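Local coordinates for endonuclease and methylase LlaGI (Lactococcus lactis, PDB 5FFJ), which recognises specific DNA sequences and probably methylates adenine, joining a methyltransferase to a helicase-like ATPase and, in the intact restriction enzyme, a nuclease, at residues T741-L751 against S785-T796; L592-I600 against V814-T822. All blocks are in the same frame, centred on the assembly; numbering follows the deposited sequence.

How the interactions relate
Both interactions lie toward the 813-815 end of the methyltransferase sheet. Interaction 1 is internal to this domain: two neighbouring parallel helices pack through aliphatic side chains, with a glycine-rich loop at one end, and the contact is partly buried. Interaction 2 is smaller but more deeply buried, and joins the end of a coupler helix to edge strand 813-815 and the turn after it, mixing apolar packing with carbonyl, amide and carboxylate groups. Neither has a clear hydrogen bond across its segments. They meet at Tyr786, whose CB lies 3.5 Å from Leu815 CD1; helix 783-797 and strand 813-815 also follow each other in the chain.

Interaction 1 (T741-L751 against S785-T796); sequences TGTGTFIVRTL and SYYIAAINIEAT
Ile747 and Ile793 form the apolar centre of a contact between two adjacent, parallel helices of a Rossmann-like methyltransferase fold. Their axes run side by side, 9.2 Å apart and only 5° from parallel, over the parallel part of the mixed methyltransferase sheet (strands 813-815, 776-780 and 736-738). Ile747 CD1 lies 3.6 Å from Ile793 CD1, while the CG2 methyls of the same two residues approach to 3.7 Å. The first torsion of Ile793 (-57°) sets CG2 anti to the backbone N, where it also meets Leu751 CD1 at 3.9 Å, the two side chains crossing at nearly a right angle. Farther out, the two methyls of Val748 divide their work: CG2 rests against the backbone carbonyl of Asn792, and CG1 reaches Thr796 CG2 at 3.9 Å.

At the N-terminal end the partner is a loop. The Thr741-Gly742-Thr743-Gly744 run follows strand 736-738 and is consistent with the glycine-rich motif that in related methyltransferases contributes to the methyl-donor site. Gly742 and Gly744 both have positive phi, and Gly744 is the N-cap of helix 745-760, its O accepting from both Ile747 N and Val748 N. Behind this layer, Ile747 and Leu751 also rest on strand 776-780, whereas Ala789 touches Ile813 of the edge strand. Arg749, which takes no part in the contact, forms a salt bridge with Asp711 of helix 707-725. The loop itself meets helix 783-797 through Ala789, whose CA sends its hydrogen to Thr743 O, with a CA-O distance of 3.4 Å and an angle of 154° at the hydrogen.

Interaction 2 (L592-I600 against V814-T822); sequences LQHNINDSI and VLTDTFEST
Ile596 packs against Leu815, Thr816 and Asp817 just where its own chain leaves helix 580-595, and its CB splits the contact into two branches. With the first torsion at -60°, CG2 stands anti to the backbone N and touches Asp817 CB at 4.0 Å. The other branch runs toward the strand: CG1 lies 4.3 Å from Thr816 CA, and at the tip CD1 comes within 4.3 Å of Leu815 CD2, with the carbonyl oxygen of Leu815 also beside it. One aliphatic chain thus spans Leu815, Thr816 and Asp817, the last of them the N-cap of the short helix 818-821.

The backbone on either side of this side chain adds its carbonyls. Asn595 O faces Thr816, 3.5 Å from CA in a CA-H...O contact and 3.4 Å from CG2. Ile596 O instead faces the aliphatic part of Glu820. The Glu820 chain extends from CB with CG anti to its backbone N (-169°) and then bends at the second torsion, which carries the carboxylate toward Asn597. The side chain of Asn597 comes near both Asp817 and Glu820. Asp817 also caps the short, weakly bonded helix 818-821, since its OD1 accepts a weak bond from Phe819 N.

The contact joins the coupler region to the methyltransferase. On the coupler side, Leu592 and Ile600 pack on Ala605 and Met608 of helix 602-623. On the methyltransferase side, Val814 pairs by backbone hydrogen bonding with Ala778 of strand 776-780, Thr816 touches Leu840 of helix 834-841, and Phe819 packs against helix 899-910.

Interaction 1 (T741-L751 against S785-T796)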
loop_
_atom_site.group_PDB
_atom_site.type_symbol
_atom_site.label_atom_id
_atom_site.label_comp_id
_atom_site.label_asym_id
_atom_site.label_seq_id
_atom_site.Cartn_x
_atom_site.Cartn_y
_atom_site.Cartn_z
ATOM N N THR A 741 15.969 10.497 4.972
ATOM C CA THR A 741 17.057 9.711 4.418
ATOM C C THR A 741 16.591 8.421 3.740
ATOM O O THR A 741 17.193 7.980 2.760
ATOM C CB THR A 741 18.089 9.372 5.525
ATOM O OG1 THR A 741 19.316 8.946 4.929
ATOM C CG2 THR A 741 17.574 8.301 6.481
ATOM N N GLY A 742 15.512 7.831 4.245
ATOM C CA GLY A 742 15.081 6.524 3.780
ATOM C C GLY A 742 16.185 5.502 3.962
ATOM O O GLY A 742 16.444 5.052 5.078
ATOM N N THR A 743 16.842 5.143 2.862
ATOM C CA THR A 743 17.969 4.215 2.895
ATOM C C THR A 743 19.305 4.949 2.747
ATOM O O THR A 743 20.354 4.320 2.603
ATOM C CB THR A 743 17.848 3.150 1.784
ATOM O OG1 THR A 743 17.846 3.787 0.501
ATOM C CG2 THR A 743 16.565 2.347 1.955
ATOM N N GLY A 744 19.262 6.279 2.776
ATOM C CA GLY A 744 20.467 7.086 2.701
ATOM C C GLY A 744 21.010 7.172 1.285
ATOM O O GLY A 744 22.179 7.506 1.076
ATOM N N THR A 745 20.157 6.856 0.311
ATOM C CA THR A 745 20.509 6.952 -1.111
ATOM C C THR A 745 21.090 8.319 -1.464
ATOM O O THR A 745 22.015 8.418 -2.269
ATOM C CB THR A 745 19.279 6.689 -2.033
ATOM O OG1 THR A 745 18.823 5.342 -1.859
ATOM C CG2 THR A 745 19.622 6.912 -3.515
ATOM N N PHE A 746 20.542 9.369 -0.861
ATOM C CA PHE A 746 20.971 10.734 -1.150
ATOM C C PHE A 746 22.281 11.094 -0.447
ATOM O O PHE A 746 22.802 12.194 -0.626
ATOM C CB PHE A 746 19.874 11.721 -0.752
ATOM C CG PHE A 746 18.746 11.798 -1.735
ATOM C CD1 PHE A 746 18.795 12.700 -2.787
ATOM C CD2 PHE A 746 17.634 10.979 -1.610
ATOM C CE1 PHE A 746 17.762 12.782 -3.699
ATOM C CE2 PHE A 746 16.593 11.056 -2.519
ATOM C CZ PHE A 746 16.659 11.959 -3.568
ATOM N N ILE A 747 22.802 10.163 0.348
ATOM C CA ILE A 747 24.138 10.293 0.923
ATOM C C ILE A 747 25.094 9.366 0.187
ATOM O O ILE A 747 26.180 9.779 -0.219
ATOM C CB ILE A 747 24.161 9.959 2.430
ATOM C CG1 ILE A 747 23.365 11.010 3.205
ATOM C CG2 ILE A 747 25.610 9.885 2.947
ATOM C CD1 ILE A 747 23.360 10.822 4.706
ATOM N N VAL A 748 24.679 8.111 0.041
ATOM C CA VAL A 748 25.450 7.105 -0.678
ATOM C C VAL A 748 25.943 7.640 -2.016
ATOM O O VAL A 748 27.102 7.455 -2.381
ATOM C CB VAL A 748 24.611 5.835 -0.912
ATOM C CG1 VAL A 748 25.291 4.905 -1.912
ATOM C CG2 VAL A 748 24.359 5.120 0.408
ATOM N N ARG A 749 25.052 8.311 -2.738
ATOM C CA ARG A 749 25.384 8.864 -4.045
ATOM C C ARG A 749 26.118 10.199 -3.929
ATOM O O ARG A 749 26.735 10.658 -4.892
ATOM C CB ARG A 749 24.113 9.035 -4.879
ATOM C CG ARG A 749 23.361 7.733 -5.138
ATOM C CD ARG A 749 24.224 6.703 -5.853
ATOM N NE ARG A 749 24.797 7.227 -7.089
ATOM C CZ ARG A 749 25.616 6.545 -7.884
ATOM N NH1 ARG A 749 25.967 5.304 -7.575
ATOM N NH2 ARG A 749 26.086 7.106 -8.989
ATOM N N THR A 750 26.054 10.820 -2.754
ATOM C CA THR A 750 26.756 12.081 -2.527
ATOM C C THR A 750 28.239 11.832 -2.264
ATOM O O THR A 750 29.096 12.467 -2.878
ATOM C CB THR A 750 26.162 12.865 -1.344
ATOM O OG1 THR A 750 24.732 12.850 -1.423
ATOM C CG2 THR A 750 26.653 14.306 -1.362
ATOM N N LEU A 751 28.540 10.906 -1.356
ATOM C CA LEU A 751 29.926 10.551 -1.062
ATOM C C LEU A 751 30.575 9.883 -2.275
ATOM O O LEU A 751 31.797 9.886 -2.409
ATOM C CB LEU A 751 30.014 9.616 0.150
ATOM C CG LEU A 751 29.540 10.124 1.517
ATOM C CD1 LEU A 751 29.523 8.976 2.501
ATOM C CD2 LEU A 751 30.425 11.232 2.050
ATOM N N SER A 785 14.647 1.270 8.305
ATOM C CA SER A 785 15.175 2.175 7.295
ATOM C C SER A 785 16.379 2.931 7.847
ATOM O O SER A 785 17.297 3.279 7.105
ATOM C CB SER A 785 14.097 3.154 6.831
ATOM O OG SER A 785 12.976 2.460 6.309
ATOM N N TYR A 786 16.372 3.176 9.154
ATOM C CA TYR A 786 17.481 3.859 9.813
ATOM C C TYR A 786 18.739 2.993 9.811
ATOM O O TYR A 786 19.802 3.433 9.372
ATOM C CB TYR A 786 17.101 4.239 11.247
ATOM C CG TYR A 786 18.276 4.640 12.115
ATOM C CD1 TYR A 786 19.017 3.687 12.802
ATOM C CD2 TYR A 786 18.638 5.973 12.254
ATOM C CE1 TYR A 786 20.089 4.047 13.593
ATOM C CE2 TYR A 786 19.708 6.342 13.048
ATOM C CZ TYR A 786 20.431 5.376 13.713
ATOM O OH TYR A 786 21.495 5.744 14.502
ATOM N N TYR A 787 18.611 1.767 10.318
ATOM C CA TYR A 787 19.721 0.817 10.362
ATOM C C TYR A 787 20.370 0.651 8.993
ATOM O O TYR A 787 21.569 0.874 8.825
ATOM C CB TYR A 787 19.243 -0.554 10.854
ATOM C CG TYR A 787 18.901 -0.643 12.327
ATOM C CD1 TYR A 787 19.444 0.238 13.253
ATOM C CD2 TYR A 787 18.038 -1.627 12.793
ATOM C CE1 TYR A 787 19.131 0.145 14.598
ATOM C CE2 TYR A 787 17.719 -1.727 14.133
ATOM C CZ TYR A 787 18.268 -0.840 15.030
ATOM O OH TYR A 787 17.950 -0.941 16.366
ATOM N N ILE A 788 19.560 0.246 8.022
ATOM C CA ILE A 788 20.020 0.035 6.658
ATOM C C ILE A 788 20.699 1.281 6.102
ATOM O O ILE A 788 21.719 1.189 5.421
ATOM C CB ILE A 788 18.843 -0.372 5.750
ATOM C CG1 ILE A 788 18.333 -1.756 6.161
ATOM C CG2 ILE A 788 19.256 -0.372 4.279
ATOM C CD1 ILE A 788 17.019 -2.140 5.533
ATOM N N ALA A 789 20.132 2.446 6.396
ATOM C CA ALA A 789 20.699 3.703 5.927
ATOM C C ALA A 789 22.073 3.942 6.540
ATOM O O ALA A 789 22.990 4.402 5.861
ATOM C CB ALA A 789 19.770 4.857 6.252
ATOM N N ALA A 790 22.210 3.631 7.825
ATOM C CA ALA A 790 23.485 3.784 8.516
ATOM C C ALA A 790 24.555 2.922 7.858
ATOM O O ALA A 790 25.582 3.431 7.412
ATOM C CB ALA A 790 23.343 3.423 9.987
ATOM N N ILE A 791 24.299 1.618 7.793
ATOM C CA ILE A 791 25.237 0.667 7.204
ATOM C C ILE A 791 25.655 1.087 5.798
ATOM O O ILE A 791 26.844 1.182 5.502
ATOM C CB ILE A 791 24.634 -0.752 7.133
ATOM C CG1 ILE A 791 24.261 -1.252 8.532
ATOM C CG2 ILE A 791 25.618 -1.723 6.472
ATOM C CD1 ILE A 791 23.466 -2.545 8.534
ATOM N N ASN A 792 24.671 1.335 4.939
ATOM C CA ASN A 792 24.929 1.672 3.542
ATOM C C ASN A 792 25.852 2.874 3.372
ATOM O O ASN A 792 26.581 2.968 2.384
ATOM C CB ASN A 792 23.609 1.930 2.816
ATOM C CG ASN A 792 22.894 0.648 2.439
ATOM O OD1 ASN A 792 22.814 0.291 1.264
ATOM N ND2 ASN A 792 22.384 -0.061 3.439
ATOM N N ILE A 793 25.821 3.793 4.332
ATOM C CA ILE A 793 26.742 4.924 4.328
ATOM C C ILE A 793 28.075 4.488 4.929
ATOM O O ILE A 793 29.139 4.834 4.418
ATOM C CB ILE A 793 26.185 6.126 5.117
ATOM C CG1 ILE A 793 24.830 6.556 4.556
ATOM C CG2 ILE A 793 27.152 7.302 5.046
ATOM C CD1 ILE A 793 24.028 7.422 5.504
ATOM N N GLU A 794 28.004 3.728 6.018
ATOM C CA GLU A 794 29.197 3.196 6.666
ATOM C C GLU A 794 29.989 2.301 5.715
ATOM O O GLU A 794 31.216 2.366 5.661
ATOM C CB GLU A 794 28.818 2.408 7.921
ATOM C CG GLU A 794 28.313 3.261 9.070
ATOM C CD GLU A 794 27.804 2.423 10.225
ATOM O OE1 GLU A 794 27.949 1.184 10.166
ATOM O OE2 GLU A 794 27.259 3.000 11.191
ATOM N N ALA A 795 29.272 1.468 4.967
ATOM C CA ALA A 795 29.892 0.514 4.054
ATOM C C ALA A 795 30.478 1.217 2.834
ATOM O O ALA A 795 31.595 0.918 2.412
ATOM C CB ALA A 795 28.878 -0.534 3.620
ATOM N N THR A 796 29.718 2.148 2.269
ATOM C CA THR A 796 30.157 2.876 1.084
ATOM C C THR A 796 31.261 3.875 1.420
ATOM O O THR A 796 31.907 4.417 0.523
ATOM C CB THR A 796 28.987 3.622 0.412
ATOM O OG1 THR A 796 28.243 4.345 1.402
ATOM C CG2 THR A 796 28.067 2.636 -0.303
#

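Interaction 2 (L592-I600 against V814-T822)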
loop_
_atom_site.group_PDB
_atom_site.type_symbol
_atom_site.label_atom_id
_atom_site.label_comp_id
_atom_site.label_asym_id
_atom_site.label_seq_id
_atom_site.Cartn_x
_atom_site.Cartn_y
_atom_site.Cartn_z
ATOM N N LEU A 592 10.731 6.903 23.255
ATOM C CA LEU A 592 10.437 6.767 21.835
ATOM C C LEU A 592 9.484 7.866 21.402
ATOM O O LEU A 592 9.650 8.454 20.332
ATOM C CB LEU A 592 9.829 5.396 21.530
ATOM C CG LEU A 592 10.731 4.334 20.895
ATOM C CD1 LEU A 592 9.952 3.038 20.722
ATOM C CD2 LEU A 592 11.283 4.814 19.559
ATOM N N GLN A 593 8.483 8.140 22.235
ATOM C CA GLN A 593 7.512 9.181 21.929
ATOM C C GLN A 593 8.206 10.530 21.796
ATOM O O GLN A 593 7.825 11.362 20.971
ATOM C CB GLN A 593 6.430 9.260 23.002
ATOM C CG GLN A 593 5.406 8.154 22.947
ATOM C CD GLN A 593 4.374 8.280 24.046
ATOM O OE1 GLN A 593 4.279 9.309 24.714
ATOM N NE2 GLN A 593 3.594 7.226 24.245
ATOM N N HIS A 594 9.217 10.735 22.632
ATOM C CA HIS A 594 10.064 11.920 22.577
ATOM C C HIS A 594 10.744 12.072 21.218
ATOM O O HIS A 594 10.636 13.114 20.569
ATOM C CB HIS A 594 11.127 11.854 23.676
ATOM C CG HIS A 594 11.678 13.188 24.074
ATOM N ND1 HIS A 594 10.951 14.100 24.809
ATOM C CD2 HIS A 594 12.880 13.764 23.842
ATOM C CE1 HIS A 594 11.685 15.181 25.014
ATOM N NE2 HIS A 594 12.859 15.002 24.437
ATOM N N ASN A 595 11.452 11.028 20.801
ATOM C CA ASN A 595 12.257 11.077 19.584
ATOM C C ASN A 595 11.470 11.143 18.271
ATOM O O ASN A 595 12.032 11.532 17.247
ATOM C CB ASN A 595 13.193 9.869 19.550
ATOM C CG ASN A 595 14.447 10.082 20.382
ATOM O OD1 ASN A 595 15.456 10.581 19.884
ATOM N ND2 ASN A 595 14.383 9.714 21.656
ATOM N N ILE A 596 10.186 10.781 18.291
ATOM C CA ILE A 596 9.377 10.805 17.069
ATOM C C ILE A 596 7.968 11.355 17.296
ATOM O O ILE A 596 7.673 12.477 16.894
ATOM C CB ILE A 596 9.261 9.388 16.435
ATOM C CG1 ILE A 596 10.644 8.839 16.074
ATOM C CG2 ILE A 596 8.376 9.416 15.175
ATOM C CD1 ILE A 596 11.214 7.844 17.080
ATOM N N ASN A 597 7.108 10.576 17.947
ATOM C CA ASN A 597 5.670 10.854 17.936
ATOM C C ASN A 597 4.926 10.366 19.176
ATOM O O ASN A 597 5.292 9.356 19.770
ATOM C CB ASN A 597 5.014 10.198 16.709
ATOM C CG ASN A 597 5.230 10.977 15.419
ATOM O OD1 ASN A 597 5.386 12.199 15.424
ATOM N ND2 ASN A 597 5.209 10.264 14.298
ATOM N N ASP A 598 3.857 11.069 19.542
ATOM C CA ASP A 598 2.903 10.546 20.520
ATOM C C ASP A 598 2.066 9.448 19.854
ATOM O O ASP A 598 1.386 8.674 20.530
ATOM C CB ASP A 598 1.989 11.650 21.070
ATOM C CG ASP A 598 2.680 13.001 21.162
ATOM O OD1 ASP A 598 3.920 13.030 21.314
ATOM O OD2 ASP A 598 1.979 14.037 21.090
ATOM N N SER A 599 2.130 9.401 18.523
ATOM C CA SER A 599 1.486 8.363 17.711
ATOM C C SER A 599 1.812 6.962 18.212
ATOM O O SER A 599 0.978 6.056 18.140
ATOM C CB SER A 599 1.922 8.508 16.246
ATOM O OG SER A 599 1.253 7.597 15.392
ATOM N N ILE A 600 3.027 6.792 18.723
ATOM C CA ILE A 600 3.468 5.505 19.243
ATOM C C ILE A 600 2.907 5.264 20.639
ATOM O O ILE A 600 2.735 6.201 21.422
ATOM C CB ILE A 600 5.012 5.416 19.289
ATOM C CG1 ILE A 600 5.596 5.528 17.878
ATOM C CG2 ILE A 600 5.461 4.107 19.943
ATOM C CD1 ILE A 600 7.102 5.684 17.850
ATOM N N VAL A 814 20.543 10.400 12.497
ATOM C CA VAL A 814 19.579 10.398 13.594
ATOM C C VAL A 814 18.392 9.493 13.250
ATOM O O VAL A 814 18.262 9.028 12.117
ATOM C CB VAL A 814 19.045 11.820 13.893
ATOM C CG1 VAL A 814 18.580 11.929 15.334
ATOM C CG2 VAL A 814 20.108 12.881 13.612
ATOM N N LEU A 815 17.540 9.235 14.240
ATOM C CA LEU A 815 16.255 8.568 14.036
ATOM C C LEU A 815 15.097 9.442 14.530
ATOM O O LEU A 815 14.727 9.375 15.704
ATOM C CB LEU A 815 16.228 7.231 14.773
ATOM C CG LEU A 815 14.894 6.486 14.704
ATOM C CD1 LEU A 815 14.800 5.659 13.437
ATOM C CD2 LEU A 815 14.705 5.639 15.943
ATOM N N THR A 816 14.501 10.229 13.636
ATOM C CA THR A 816 13.534 11.248 14.047
ATOM C C THR A 816 12.480 11.589 13.003
ATOM O O THR A 816 12.591 11.226 11.832
ATOM C CB THR A 816 14.231 12.578 14.398
ATOM O OG1 THR A 816 15.167 12.916 13.365
ATOM C CG2 THR A 816 14.952 12.489 15.732
ATOM N N ASP A 817 11.459 12.306 13.462
ATOM C CA ASP A 817 10.501 12.982 12.600
ATOM C C ASP A 817 10.895 14.452 12.532
ATOM O O ASP A 817 10.622 15.208 13.467
ATOM C CB ASP A 817 9.078 12.826 13.143
ATOM C CG ASP A 817 8.047 13.569 12.314
ATOM O OD1 ASP A 817 8.335 13.884 11.139
ATOM O OD2 ASP A 817 6.942 13.832 12.836
ATOM N N THR A 818 11.543 14.849 11.439
ATOM C CA THR A 818 12.122 16.188 11.334
ATOM C C THR A 818 11.061 17.259 11.523
ATOM O O THR A 818 11.369 18.386 11.907
ATOM C CB THR A 818 12.812 16.428 9.975
ATOM O OG1 THR A 818 11.832 16.718 8.972
ATOM C CG2 THR A 818 13.624 15.221 9.559
ATOM N N PHE A 819 9.812 16.905 11.246
ATOM C CA PHE A 819 8.712 17.832 11.432
ATOM C C PHE A 819 8.456 18.061 12.920
ATOM O O PHE A 819 8.283 19.197 13.358
ATOM C CB PHE A 819 7.448 17.309 10.754
ATOM C CG PHE A 819 7.521 17.292 9.254
ATOM C CD1 PHE A 819 7.969 18.400 8.554
ATOM C CD2 PHE A 819 7.137 16.168 8.542
ATOM C CE1 PHE A 819 8.033 18.387 7.174
ATOM C CE2 PHE A 819 7.201 16.150 7.162
ATOM C CZ PHE A 819 7.649 17.261 6.478
ATOM N N GLU A 820 8.435 16.977 13.691
ATOM C CA GLU A 820 8.199 17.062 15.129
ATOM C C GLU A 820 9.403 17.666 15.851
ATOM O O GLU A 820 9.295 18.106 16.994
ATOM C CB GLU A 820 7.885 15.676 15.703
ATOM C CG GLU A 820 7.363 15.678 17.141
ATOM C CD GLU A 820 5.935 16.176 17.252
ATOM O OE1 GLU A 820 5.019 15.335 17.386
ATOM O OE2 GLU A 820 5.726 17.407 17.216
ATOM N N SER A 821 10.552 17.688 15.181
ATOM C CA SER A 821 11.764 18.241 15.776
ATOM C C SER A 821 11.582 19.707 16.157
ATOM O O SER A 821 11.844 20.099 17.294
ATOM C CB SER A 821 12.946 18.098 14.816
ATOM O OG SER A 821 13.241 16.733 14.571
ATOM N N THR A 822 11.125 20.512 15.202
ATOM C CA THR A 822 10.968 21.949 15.413
ATOM C C THR A 822 9.627 22.306 16.054
ATOM O O THR A 822 9.274 23.483 16.146
ATOM C CB THR A 822 11.091 22.722 14.085
ATOM O OG1 THR A 822 10.137 22.216 13.142
ATOM C CG2 THR A 822 12.490 22.583 13.511
#